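Local coordinates for protein fatty acid amide hydrolase (Candida albicans, PDB 6KVR) that probably hydrolyses amides of monocarboxylic acids to the carboxylate and ammonium, as a member of the amidase signature family, at residues Glu128-Lys131 with Gln132-Arg136; Glu316-Pro319 with Trp320-Asp323; Pro29-Glu32 with Lys33-Asp37; Asp55-Lys59 with Asp60-Ala64; Ile501-Pro505 with Thr506-Trp510. All coordinates share one frame; numbering follows the deposited sequence.

In the fold
Each of the five contacts is local, within its own continuous run of chain. Interactions 1 and 3 sit inside helices 126-143 and 20-40, where regular backbone bonds carry side chains spaced one turn apart. Interactions 2 and 4 end helices 303-317 and 54-59 through a residue with positive phi. An indole closes over the chain in interaction 2, and a phenylalanine packs back on the last turn in interaction 4. Interaction 5 is a polar turn after strand 501-502, bound by two aspartates. Interaction 4 is a surface contact; the others are partly buried. Interactions 4 and 5 come within about 7 Å at their nearest atoms.

Interaction 1 (Glu128-Lys131 with Gln132-Arg136); sequences EGLK and QAEER
The flat carboxylate of Glu134 lies against Leu130, and the flat amide of Gln132 comes near Glu128 O. Both reach back over the preceding turn. The Glu134 carboxylate meets Leu130 through one oxygen, OE2, which lies 3.7 Å from Leu130 CG. Its other oxygen, OE1, sits 3.7 Å from Lys131 CA. The Glu134 chain is bent at its second torsion (chi2 145°), and this turns the carboxylate back along the helix. Leu130 offers only carbon here, so the contact is van der Waals: OE2 lies against its CG and CD1 and makes no bond to them. The charged end of Lys131 stays apart: NZ is 5.4 Å from Glu134 OE1, too far for contact. On another side of the helix, Gln132 NE2 is 3.5 Å from Glu128 O and 3.8 Å from Gly129 CA. The other end of the amide, OE1, accepts from Phe197 N, which ties the group to the loop before strand 199-201. The carboxylate of Glu128 turns elsewhere, to a salt bridge with Lys166. The backbone bonds of the same turn are regular: Gln132 N to Glu128 O is 3.0 Å, Ala133 N to Gly129 O is 2.9 Å, and Glu135 N to Lys131 O is 3.0 Å. Ala133 and Leu130 also face helix 100-118, touching Phe104 and Val101. This is the i to i+4 pattern of an alpha helix, here an amphipathic stretch of helix 126-143 packed on helix 100-118.

Interaction 2 (Glu316-Pro319 with Trp320-Asp323); sequences EGKP and WESD
Trp320 folds its indole back over Lys318. Lys318 CA lies over one face of the six-membered ring, 3.7 Å from its centroid and 11° off the ring normal, in a CH-pi contact. The side chain of Lys318 continues past the ring, with CG 3.7 Å from Trp320 CZ2. Pro319 meets the indole obliquely, its CD 3.6 Å from Trp320 CE3. The indole reaches this place because Trp320 CG lies between the backbone N and the carbonyl carbon (chi1 56°). Lys318 and Glu321 run side by side in the same direction, and Lys318 CD is 3.6 Å from Glu321 OE2. Their charged atoms do not touch.

The backbone sets these groups in place. Lys318 leaves helix 303-317 with positive phi, and a short 3-10 segment follows. Glu321 N donates to Lys318 O at 2.9 Å. Pro319 O accepts two bonds, from Ser322 N at 3.0 Å and from Asp323 N at 2.8 Å. Further out, Pro319 packs on Ile189 of helix 185-192, and Asp323 OD2 is bonded to Ser278 OG. Trp320 O accepts from Asn452 ND2 of the second subunit, so the turn lies at the dimer contact. The CA of Lys318 thus covers part of one indole face, with CB and CG of its side chain against CZ2. The lysine ammonium is left near a carboxylate, whose attraction is probably modest at that spacing.

Interaction 3 (Pro29-Glu32 with Lys33-Asp37); sequences PKVE and KYRQD
Two torsions bring Val31 and Arg35 together. Val31 turns CG1 opposite its backbone N (chi1 175°), while Arg35 sends CG away from its carbonyl carbon (chi1 -66°) and stays extended from CG to NE. The guanidinium then passes across the valine, with CG1 over one of its faces. Val31 CG1 is 3.5 Å from Arg35 NE and is offset toward the rim of the group. Arg35 CG also lies 3.4 Å from Val31 O. Glu32 comes to the same guanidinium obliquely, its CG 4.1 Å from Arg35 NH1, but its carboxylate makes no direct contact there. Lys33 and Asp37 form a separate pair one turn apart: Lys33 NZ bonds Asp37 OD2 at 3.1 Å in a salt bridge that uses the syn lone pair.

Backbone bonds such as Arg35 N to Val31 O, 2.8 Å, keep the spacing regular. They belong to helix 20-40, which is kinked near Pro29. Tyr34 faces inward, edge-to-face with the ring of Phe216. Its side chain is about 11 Å from that of Lys158, a predicted catalytic residue. Arg35 NE and NH2 donate to the carbonyls of Phe216 and Asn215, so two bonds fix the rotation of the guanidinium. The methyl covers part of its face while those N-H groups serve the loop, and the Glu32 carboxylate, not in contact, probably adds only a weak long-range attraction.

Interaction 4 (Asp55-Lys59 with Asp60-Ala64); sequences DDLIK and DQFNA
Leu57 O is gripped from two directions. Phe62 N donates to it at 3.1 Å in a fairly straight bond of 161°, and Asp60 N adds a weak one at 3.4 Å. The next carbonyl takes its own donor: Gln61 N bonds Ile58 O at 3.1 Å, from above the carbonyl plane. Asp60 N also reaches Asp56 O at 3.0 Å.

Gln61 has positive phi (57°). Together with the bonds from Phe62 to Leu57 and from Gln61 to Ile58, this makes a Schellman motif at the C-terminal end of helix 54-59. Its usual apolar partner is present too. Leu57 and Phe62 lie side by side and point the same way, with Leu57 CD2 3.6 Å from Phe62 CD1. The methyl approaches the ring off-centre in a CH-pi contact, 4.1 Å from the centroid. Phe62 CB rests 3.2 Å from Leu57 O, beside the same carbonyl that its own N-H holds. The first torsion of Phe62 turns the ring opposite its backbone N (chi1 -170°), beside Leu57.

Gln61 points away from the helix, and its amide joins other loops: NE2 donates to Ser534 O, and OE1 accepts from Asn225 ND2 and Val537 N. Phe62 also meets the ring of Tyr67. Two residues past Gln61, Asn63 is the N-cap of helix 64-70, its OD1 taking Asp66 N.

Interaction 5 (Ile501-Pro505 with Thr506-Trp510); sequences IFQDP and TKDKW
The chain turns back at Asp504, whose O accepts Lys507 N at 3.0 Å and Asp508 N at 2.8 Å. The first bond closes a beta turn with Pro505 and Thr506 at its corners, and the donor stands above the carbonyl plane. The second is almost collinear with the C=O bond. Asp504 OD1 is also held twice: Thr506 N donates at 2.9 Å, on the anti side, and Thr506 OG1 donates at 3.0 Å from above the carboxylate plane. The first of these is an Asx turn. Asp504 CG lies opposite the backbone N (chi1 -171°), which carries the carboxylate over the turn. The Asp504 and Lys507 side chains cross at about a right angle, with Asp504 OD2 3.5 Å from Lys507 CE and in a long salt bridge to Lys507 NZ at 4.0 Å.

Asp508 answers from the far end of the turn. Its OD2 takes Asp504 N at 2.7 Å, in a nearly straight bond of 165°. The same oxygen has a salt bridge to Arg361 NH2, which would probably stabilise the charged carboxylate. Gln503 CG slides past Asp508 CB in the opposite direction. Its amide is satisfied elsewhere, OE1 by Gly538 N and NE2 by Pro533 O. Asp508 is also the centre of an inverse gamma turn.

The loop follows strand 501-502, where Ile501 pairs with Val541 of strand 540-546. Arg361 belongs to helix 357-372, so Asp508 ties this loop to that helix, ahead of helix 512-515, while Asp504 holds the turn itself.

Interaction 1 (Glu128-Lys131 with Gln132-Arg136)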
# COMPACT_ATOMS: atom_id res chain seq x y z
N GLU A 128 7.68 -36.83 7.95
CA GLU A 128 7.88 -36.06 6.73
C GLU A 128 9.03 -35.08 6.89
O GLU A 128 9.79 -34.86 5.95
CB GLU A 128 6.60 -35.30 6.37
CG GLU A 128 5.38 -36.17 6.13
CD GLU A 128 4.14 -35.32 5.90
OE1 GLU A 128 4.27 -34.27 5.26
OE2 GLU A 128 3.06 -35.70 6.39
N GLY A 129 9.15 -34.48 8.07
CA GLY A 129 10.29 -33.62 8.33
C GLY A 129 11.61 -34.35 8.12
O GLY A 129 12.52 -33.84 7.48
N LEU A 130 11.70 -35.59 8.64
CA LEU A 130 12.93 -36.37 8.50
C LEU A 130 13.28 -36.58 7.03
O LEU A 130 14.43 -36.39 6.62
CB LEU A 130 12.77 -37.72 9.22
CG LEU A 130 14.02 -38.61 9.18
CD1 LEU A 130 15.25 -37.83 9.64
CD2 LEU A 130 13.84 -39.93 9.97
N LYS A 131 12.29 -36.98 6.22
CA LYS A 131 12.52 -37.15 4.78
C LYS A 131 12.99 -35.86 4.12
O LYS A 131 13.89 -35.89 3.27
CB LYS A 131 11.24 -37.66 4.12
CG LYS A 131 11.09 -39.17 4.21
CD LYS A 131 9.72 -39.61 3.75
CE LYS A 131 9.30 -40.91 4.42
NZ LYS A 131 10.26 -42.00 4.15
N GLN A 132 12.42 -34.72 4.50
CA GLN A 132 12.90 -33.44 3.99
C GLN A 132 14.36 -33.20 4.36
O GLN A 132 15.16 -32.73 3.54
CB GLN A 132 12.07 -32.28 4.52
CG GLN A 132 10.63 -32.26 4.14
CD GLN A 132 9.90 -31.14 4.85
OE1 GLN A 132 10.30 -29.97 4.75
NE2 GLN A 132 8.85 -31.49 5.60
N ALA A 133 14.71 -33.46 5.62
CA ALA A 133 16.10 -33.26 6.04
C ALA A 133 17.03 -34.19 5.28
O ALA A 133 18.17 -33.81 4.98
CB ALA A 133 16.24 -33.48 7.55
N GLU A 134 16.56 -35.39 4.95
CA GLU A 134 17.39 -36.31 4.17
C GLU A 134 17.66 -35.76 2.78
O GLU A 134 18.81 -35.76 2.32
CB GLU A 134 16.71 -37.68 4.11
CG GLU A 134 17.24 -38.64 5.17
CD GLU A 134 16.19 -39.57 5.72
OE1 GLU A 134 15.11 -39.73 5.09
OE2 GLU A 134 16.43 -40.13 6.81
N GLU A 135 16.61 -35.28 2.10
CA GLU A 135 16.80 -34.64 0.80
C GLU A 135 17.84 -33.53 0.87
O GLU A 135 18.69 -33.41 -0.01
CB GLU A 135 15.48 -34.08 0.28
CG GLU A 135 14.29 -34.99 0.43
CD GLU A 135 13.02 -34.42 -0.19
OE1 GLU A 135 13.12 -33.76 -1.25
OE2 GLU A 135 11.93 -34.60 0.40
N ARG A 136 17.78 -32.73 1.94
CA ARG A 136 18.76 -31.66 2.10
C ARG A 136 20.18 -32.22 2.09
O ARG A 136 21.06 -31.68 1.41
CB ARG A 136 18.50 -30.90 3.40
CG ARG A 136 17.18 -30.18 3.44
CD ARG A 136 17.11 -29.16 2.31
NE ARG A 136 15.87 -28.40 2.39
CZ ARG A 136 14.76 -28.75 1.77
NH1 ARG A 136 14.69 -29.83 1.02
NH2 ARG A 136 13.68 -27.97 1.91

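Interaction 2 (Glu316-Pro319 with Trp320-Asp323)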
# COMPACT_ATOMS: atom_id res chain seq x y z
N GLU A 316 16.24 -12.91 -1.63
CA GLU A 316 16.34 -14.17 -2.37
C GLU A 316 14.99 -14.80 -2.69
O GLU A 316 14.87 -15.45 -3.74
CB GLU A 316 17.17 -15.17 -1.57
CG GLU A 316 18.55 -14.64 -1.21
CD GLU A 316 19.64 -15.67 -1.40
OE1 GLU A 316 19.69 -16.31 -2.48
OE2 GLU A 316 20.46 -15.86 -0.46
N GLY A 317 13.99 -14.67 -1.83
CA GLY A 317 12.68 -15.22 -2.15
C GLY A 317 11.90 -14.40 -3.15
O GLY A 317 11.05 -14.95 -3.86
N LYS A 318 12.16 -13.09 -3.22
CA LYS A 318 11.54 -12.20 -4.19
C LYS A 318 10.01 -12.35 -4.23
O LYS A 318 9.45 -12.75 -5.25
CB LYS A 318 12.12 -12.41 -5.57
CG LYS A 318 13.63 -12.13 -5.72
CD LYS A 318 14.15 -12.73 -7.04
CE LYS A 318 15.65 -12.56 -7.21
NZ LYS A 318 16.04 -11.15 -7.50
N PRO A 319 9.31 -12.06 -3.12
CA PRO A 319 7.87 -12.38 -3.06
C PRO A 319 7.03 -11.64 -4.11
O PRO A 319 5.99 -12.17 -4.52
CB PRO A 319 7.48 -11.95 -1.65
CG PRO A 319 8.48 -10.93 -1.28
CD PRO A 319 9.76 -11.35 -1.92
N TRP A 320 7.45 -10.44 -4.54
CA TRP A 320 6.71 -9.73 -5.57
C TRP A 320 6.59 -10.55 -6.85
O TRP A 320 5.68 -10.31 -7.64
CB TRP A 320 7.35 -8.37 -5.88
CG TRP A 320 8.78 -8.48 -6.27
CD1 TRP A 320 9.28 -8.60 -7.53
CD2 TRP A 320 9.91 -8.52 -5.38
NE1 TRP A 320 10.65 -8.71 -7.49
CE2 TRP A 320 11.06 -8.66 -6.19
CE3 TRP A 320 10.06 -8.44 -3.99
CZ2 TRP A 320 12.35 -8.71 -5.65
CZ3 TRP A 320 11.35 -8.50 -3.45
CH2 TRP A 320 12.47 -8.64 -4.28
N GLU A 321 7.48 -11.53 -7.06
CA GLU A 321 7.39 -12.35 -8.26
C GLU A 321 6.21 -13.31 -8.25
O GLU A 321 5.81 -13.79 -9.32
CB GLU A 321 8.71 -13.10 -8.46
CG GLU A 321 9.80 -12.20 -9.01
CD GLU A 321 11.06 -12.94 -9.43
OE1 GLU A 321 11.12 -14.18 -9.30
OE2 GLU A 321 12.01 -12.26 -9.89
N SER A 322 5.63 -13.61 -7.08
CA SER A 322 4.44 -14.45 -7.03
C SER A 322 3.27 -13.82 -6.27
O SER A 322 2.16 -14.37 -6.32
CB SER A 322 4.76 -15.83 -6.41
OG SER A 322 5.71 -15.75 -5.37
N ASP A 323 3.47 -12.69 -5.61
CA ASP A 323 2.43 -11.98 -4.89
C ASP A 323 2.54 -10.51 -5.28
O ASP A 323 3.50 -9.83 -4.89
CB ASP A 323 2.57 -12.16 -3.37
CG ASP A 323 1.63 -11.26 -2.56
OD1 ASP A 323 0.71 -10.62 -3.13
OD2 ASP A 323 1.83 -11.21 -1.32

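Interaction 3 (Pro29-Glu32 with Lys33-Asp37)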
# COMPACT_ATOMS: atom_id res chain seq x y z
N PRO A 29 -17.41 -35.18 15.32
CA PRO A 29 -16.60 -36.35 14.93
C PRO A 29 -15.35 -36.00 14.13
O PRO A 29 -14.29 -36.60 14.37
CB PRO A 29 -17.58 -37.20 14.11
CG PRO A 29 -18.94 -36.81 14.63
CD PRO A 29 -18.83 -35.34 14.93
N LYS A 30 -15.42 -35.04 13.20
CA LYS A 30 -14.23 -34.67 12.45
C LYS A 30 -13.17 -34.05 13.35
O LYS A 30 -11.97 -34.24 13.10
CB LYS A 30 -14.59 -33.70 11.33
CG LYS A 30 -15.89 -34.03 10.62
CD LYS A 30 -16.00 -33.25 9.34
CE LYS A 30 -17.31 -33.53 8.65
NZ LYS A 30 -17.03 -34.34 7.45
N VAL A 31 -13.58 -33.33 14.38
CA VAL A 31 -12.63 -32.73 15.32
C VAL A 31 -11.92 -33.82 16.12
O VAL A 31 -10.70 -33.79 16.28
CB VAL A 31 -13.34 -31.72 16.24
CG1 VAL A 31 -12.37 -31.18 17.30
CG2 VAL A 31 -13.92 -30.59 15.44
N GLU A 32 -12.68 -34.80 16.62
CA GLU A 32 -12.09 -35.89 17.40
C GLU A 32 -11.05 -36.67 16.59
O GLU A 32 -9.97 -36.99 17.09
CB GLU A 32 -13.19 -36.81 17.92
CG GLU A 32 -14.19 -36.08 18.84
CD GLU A 32 -15.41 -36.93 19.18
OE1 GLU A 32 -16.08 -36.64 20.21
OE2 GLU A 32 -15.73 -37.87 18.41
N LYS A 33 -11.36 -36.99 15.33
CA LYS A 33 -10.36 -37.59 14.45
C LYS A 33 -9.11 -36.71 14.35
O LYS A 33 -7.99 -37.22 14.42
CB LYS A 33 -10.99 -37.83 13.08
CG LYS A 33 -10.03 -38.26 11.97
CD LYS A 33 -9.55 -39.69 12.14
CE LYS A 33 -8.90 -40.17 10.85
NZ LYS A 33 -8.54 -39.01 9.94
N TYR A 34 -9.30 -35.39 14.22
CA TYR A 34 -8.16 -34.48 14.15
C TYR A 34 -7.33 -34.53 15.43
O TYR A 34 -6.09 -34.47 15.38
CB TYR A 34 -8.65 -33.06 13.88
CG TYR A 34 -7.59 -32.00 13.57
CD1 TYR A 34 -6.94 -31.32 14.60
CD2 TYR A 34 -7.29 -31.65 12.27
CE1 TYR A 34 -6.00 -30.33 14.32
CE2 TYR A 34 -6.35 -30.67 11.98
CZ TYR A 34 -5.71 -30.01 13.01
OH TYR A 34 -4.77 -29.02 12.71
N ARG A 35 -8.00 -34.62 16.58
CA ARG A 35 -7.28 -34.72 17.84
C ARG A 35 -6.53 -36.04 17.95
O ARG A 35 -5.37 -36.08 18.39
CB ARG A 35 -8.25 -34.57 19.02
CG ARG A 35 -8.89 -33.22 19.13
CD ARG A 35 -9.92 -33.23 20.24
NE ARG A 35 -10.72 -32.01 20.28
CZ ARG A 35 -11.97 -31.96 20.72
NH1 ARG A 35 -12.60 -33.06 21.10
NH2 ARG A 35 -12.60 -30.79 20.77
N GLN A 36 -7.18 -37.13 17.53
CA GLN A 36 -6.52 -38.44 17.59
C GLN A 36 -5.33 -38.49 16.65
O GLN A 36 -4.29 -39.08 16.99
CB GLN A 36 -7.52 -39.55 17.25
CG GLN A 36 -7.02 -40.95 17.54
CD GLN A 36 -6.45 -41.08 18.95
OE1 GLN A 36 -7.13 -40.80 19.93
NE2 GLN A 36 -5.18 -41.48 19.04
N ASP A 37 -5.44 -37.84 15.48
CA ASP A 37 -4.32 -37.82 14.55
C ASP A 37 -3.12 -37.11 15.14
O ASP A 37 -1.97 -37.50 14.89
CB ASP A 37 -4.74 -37.17 13.23
CG ASP A 37 -5.59 -38.09 12.35
OD1 ASP A 37 -5.52 -39.33 12.52
OD2 ASP A 37 -6.36 -37.56 11.51

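Interaction 4 (Asp55-Lys59 with Asp60-Ala64)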
# COMPACT_ATOMS: atom_id res chain seq x y z
N ASP A 55 -2.35 -30.90 34.51
CA ASP A 55 -3.16 -29.88 35.16
C ASP A 55 -2.64 -29.51 36.55
O ASP A 55 -2.87 -28.39 37.02
CB ASP A 55 -4.61 -30.32 35.21
CG ASP A 55 -5.32 -30.07 33.90
OD1 ASP A 55 -5.65 -31.06 33.19
OD2 ASP A 55 -5.51 -28.87 33.56
N ASP A 56 -1.95 -30.43 37.23
CA ASP A 56 -1.25 -30.05 38.45
C ASP A 56 -0.05 -29.16 38.14
O ASP A 56 0.23 -28.21 38.88
CB ASP A 56 -0.79 -31.28 39.22
CG ASP A 56 -1.94 -32.06 39.78
OD1 ASP A 56 -2.98 -31.44 40.10
OD2 ASP A 56 -1.82 -33.30 39.87
N LEU A 57 0.69 -29.48 37.08
CA LEU A 57 1.80 -28.63 36.69
C LEU A 57 1.31 -27.23 36.33
O LEU A 57 2.00 -26.24 36.60
CB LEU A 57 2.56 -29.26 35.52
CG LEU A 57 3.23 -30.60 35.85
CD1 LEU A 57 3.97 -31.19 34.65
CD2 LEU A 57 4.17 -30.47 37.05
N ILE A 58 0.10 -27.13 35.77
CA ILE A 58 -0.46 -25.82 35.46
C ILE A 58 -0.77 -25.06 36.75
O ILE A 58 -0.37 -23.90 36.91
CB ILE A 58 -1.70 -25.97 34.56
CG1 ILE A 58 -1.24 -26.40 33.15
CG2 ILE A 58 -2.50 -24.66 34.50
CD1 ILE A 58 -2.35 -26.80 32.22
N LYS A 59 -1.46 -25.72 37.70
CA LYS A 59 -1.79 -25.04 38.96
C LYS A 59 -0.54 -24.54 39.67
O LYS A 59 -0.57 -23.50 40.32
CB LYS A 59 -2.58 -25.96 39.89
CG LYS A 59 -4.08 -25.96 39.63
CD LYS A 59 -4.80 -27.05 40.42
CE LYS A 59 -6.29 -27.07 40.07
NZ LYS A 59 -6.67 -28.32 39.33
N ASP A 60 0.57 -25.25 39.51
CA ASP A 60 1.81 -25.01 40.22
C ASP A 60 2.68 -23.94 39.58
O ASP A 60 3.76 -23.66 40.11
CB ASP A 60 2.58 -26.31 40.30
CG ASP A 60 2.25 -27.11 41.54
OD1 ASP A 60 3.18 -27.65 42.17
OD2 ASP A 60 1.04 -27.17 41.89
N GLN A 61 2.25 -23.35 38.46
CA GLN A 61 3.08 -22.37 37.75
C GLN A 61 4.43 -23.00 37.38
O GLN A 61 5.48 -22.38 37.53
CB GLN A 61 3.28 -21.10 38.57
CG GLN A 61 1.95 -20.47 38.98
CD GLN A 61 2.10 -19.12 39.66
OE1 GLN A 61 2.55 -18.14 39.06
NE2 GLN A 61 1.70 -19.06 40.94
N PHE A 62 4.38 -24.26 36.95
CA PHE A 62 5.57 -25.00 36.55
C PHE A 62 6.34 -24.24 35.47
O PHE A 62 5.75 -23.75 34.51
CB PHE A 62 5.13 -26.38 36.06
CG PHE A 62 6.26 -27.35 35.82
CD1 PHE A 62 6.83 -28.04 36.88
CD2 PHE A 62 6.72 -27.60 34.54
CE1 PHE A 62 7.86 -28.96 36.65
CE2 PHE A 62 7.75 -28.50 34.31
CZ PHE A 62 8.32 -29.18 35.37
N ASN A 63 7.67 -24.10 35.66
CA ASN A 63 8.54 -23.49 34.66
C ASN A 63 9.13 -24.62 33.82
O ASN A 63 10.12 -25.24 34.22
CB ASN A 63 9.63 -22.64 35.33
CG ASN A 63 10.61 -22.01 34.33
OD1 ASN A 63 10.78 -22.47 33.20
ND2 ASN A 63 11.27 -20.94 34.77
N ALA A 64 8.53 -24.89 32.66
CA ALA A 64 8.98 -26.02 31.85
C ALA A 64 10.38 -25.79 31.29
O ALA A 64 11.13 -26.75 31.11
CB ALA A 64 7.99 -26.31 30.72

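Interaction 5 (Ile501-Pro505 with Thr506-Trp510)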
# COMPACT_ATOMS: atom_id res chain seq x y z
N ILE A 501 14.74 -9.46 31.95
CA ILE A 501 14.11 -9.31 33.26
C ILE A 501 12.92 -10.25 33.35
O ILE A 501 12.23 -10.51 32.35
CB ILE A 501 13.69 -7.84 33.48
CG1 ILE A 501 14.96 -6.99 33.59
CG2 ILE A 501 12.85 -7.71 34.75
CD1 ILE A 501 14.75 -5.54 33.32
N PHE A 502 12.70 -10.78 34.55
CA PHE A 502 11.58 -11.67 34.83
C PHE A 502 10.83 -11.12 36.03
O PHE A 502 11.42 -10.48 36.90
CB PHE A 502 12.07 -13.10 35.09
CG PHE A 502 12.77 -13.71 33.90
CD1 PHE A 502 14.05 -13.29 33.54
CD2 PHE A 502 12.13 -14.66 33.11
CE1 PHE A 502 14.70 -13.83 32.43
CE2 PHE A 502 12.78 -15.22 32.00
CZ PHE A 502 14.06 -14.79 31.66
N GLN A 503 9.52 -11.35 36.04
CA GLN A 503 8.74 -10.93 37.19
C GLN A 503 9.31 -11.57 38.46
O GLN A 503 9.77 -12.72 38.46
CB GLN A 503 7.28 -11.30 37.01
CG GLN A 503 6.35 -10.71 38.08
CD GLN A 503 6.04 -11.69 39.20
OE1 GLN A 503 6.69 -12.73 39.33
NE2 GLN A 503 5.04 -11.36 40.01
N ASP A 504 9.30 -10.79 39.54
CA ASP A 504 9.80 -11.21 40.84
C ASP A 504 8.68 -11.02 41.85
O ASP A 504 8.35 -9.86 42.18
CB ASP A 504 11.03 -10.40 41.24
CG ASP A 504 11.73 -10.94 42.47
OD1 ASP A 504 11.03 -11.39 43.42
OD2 ASP A 504 12.98 -10.93 42.48
N PRO A 505 8.07 -12.08 42.38
CA PRO A 505 6.93 -11.88 43.28
C PRO A 505 7.29 -11.16 44.57
O PRO A 505 6.41 -10.52 45.16
CB PRO A 505 6.42 -13.31 43.53
CG PRO A 505 7.57 -14.21 43.19
CD PRO A 505 8.36 -13.50 42.12
N THR A 506 8.55 -11.19 45.00
CA THR A 506 8.89 -10.47 46.22
C THR A 506 9.06 -8.98 46.00
O THR A 506 9.18 -8.24 46.98
CB THR A 506 10.18 -11.03 46.85
OG1 THR A 506 11.31 -10.39 46.25
CG2 THR A 506 10.27 -12.55 46.66
N LYS A 507 9.07 -8.50 44.76
CA LYS A 507 9.27 -7.08 44.52
C LYS A 507 8.32 -6.44 43.51
O LYS A 507 8.19 -5.22 43.53
CB LYS A 507 10.72 -6.82 44.08
CG LYS A 507 10.94 -6.65 42.60
CD LYS A 507 12.43 -6.41 42.31
CE LYS A 507 13.30 -7.47 42.97
NZ LYS A 507 14.72 -7.35 42.54
N ASP A 508 7.64 -7.21 42.67
CA ASP A 508 6.72 -6.63 41.69
C ASP A 508 5.29 -6.60 42.26
O ASP A 508 4.40 -7.34 41.85
CB ASP A 508 6.78 -7.41 40.38
CG ASP A 508 8.10 -7.22 39.64
OD1 ASP A 508 8.60 -6.08 39.61
OD2 ASP A 508 8.66 -8.21 39.08
N LYS A 509 5.08 -5.70 43.22
CA LYS A 509 3.75 -5.54 43.81
C LYS A 509 3.37 -4.07 43.78
O LYS A 509 4.21 -3.18 43.62
CB LYS A 509 3.65 -6.09 45.24
CG LYS A 509 4.77 -5.71 46.18
CD LYS A 509 4.94 -6.76 47.27
CE LYS A 509 5.50 -6.15 48.56
NZ LYS A 509 6.53 -5.09 48.34
N TRP A 510 2.06 -3.83 43.91
CA TRP A 510 1.56 -2.46 43.89
C TRP A 510 2.11 -1.71 45.10
O TRP A 510 2.26 -2.28 46.18
CB TRP A 510 0.03 -2.46 43.91
CG TRP A 510 -0.67 -3.06 42.69
CD1 TRP A 510 -1.44 -4.19 42.66
CD2 TRP A 510 -0.71 -2.53 41.35
NE1 TRP A 510 -1.94 -4.40 41.39
CE2 TRP A 510 -1.49 -3.40 40.56
CE3 TRP A 510 -0.14 -1.40 40.73
CZ2 TRP A 510 -1.73 -3.18 39.20
CZ3 TRP A 510 -0.38 -1.19 39.36
CH2 TRP A 510 -1.17 -2.07 38.62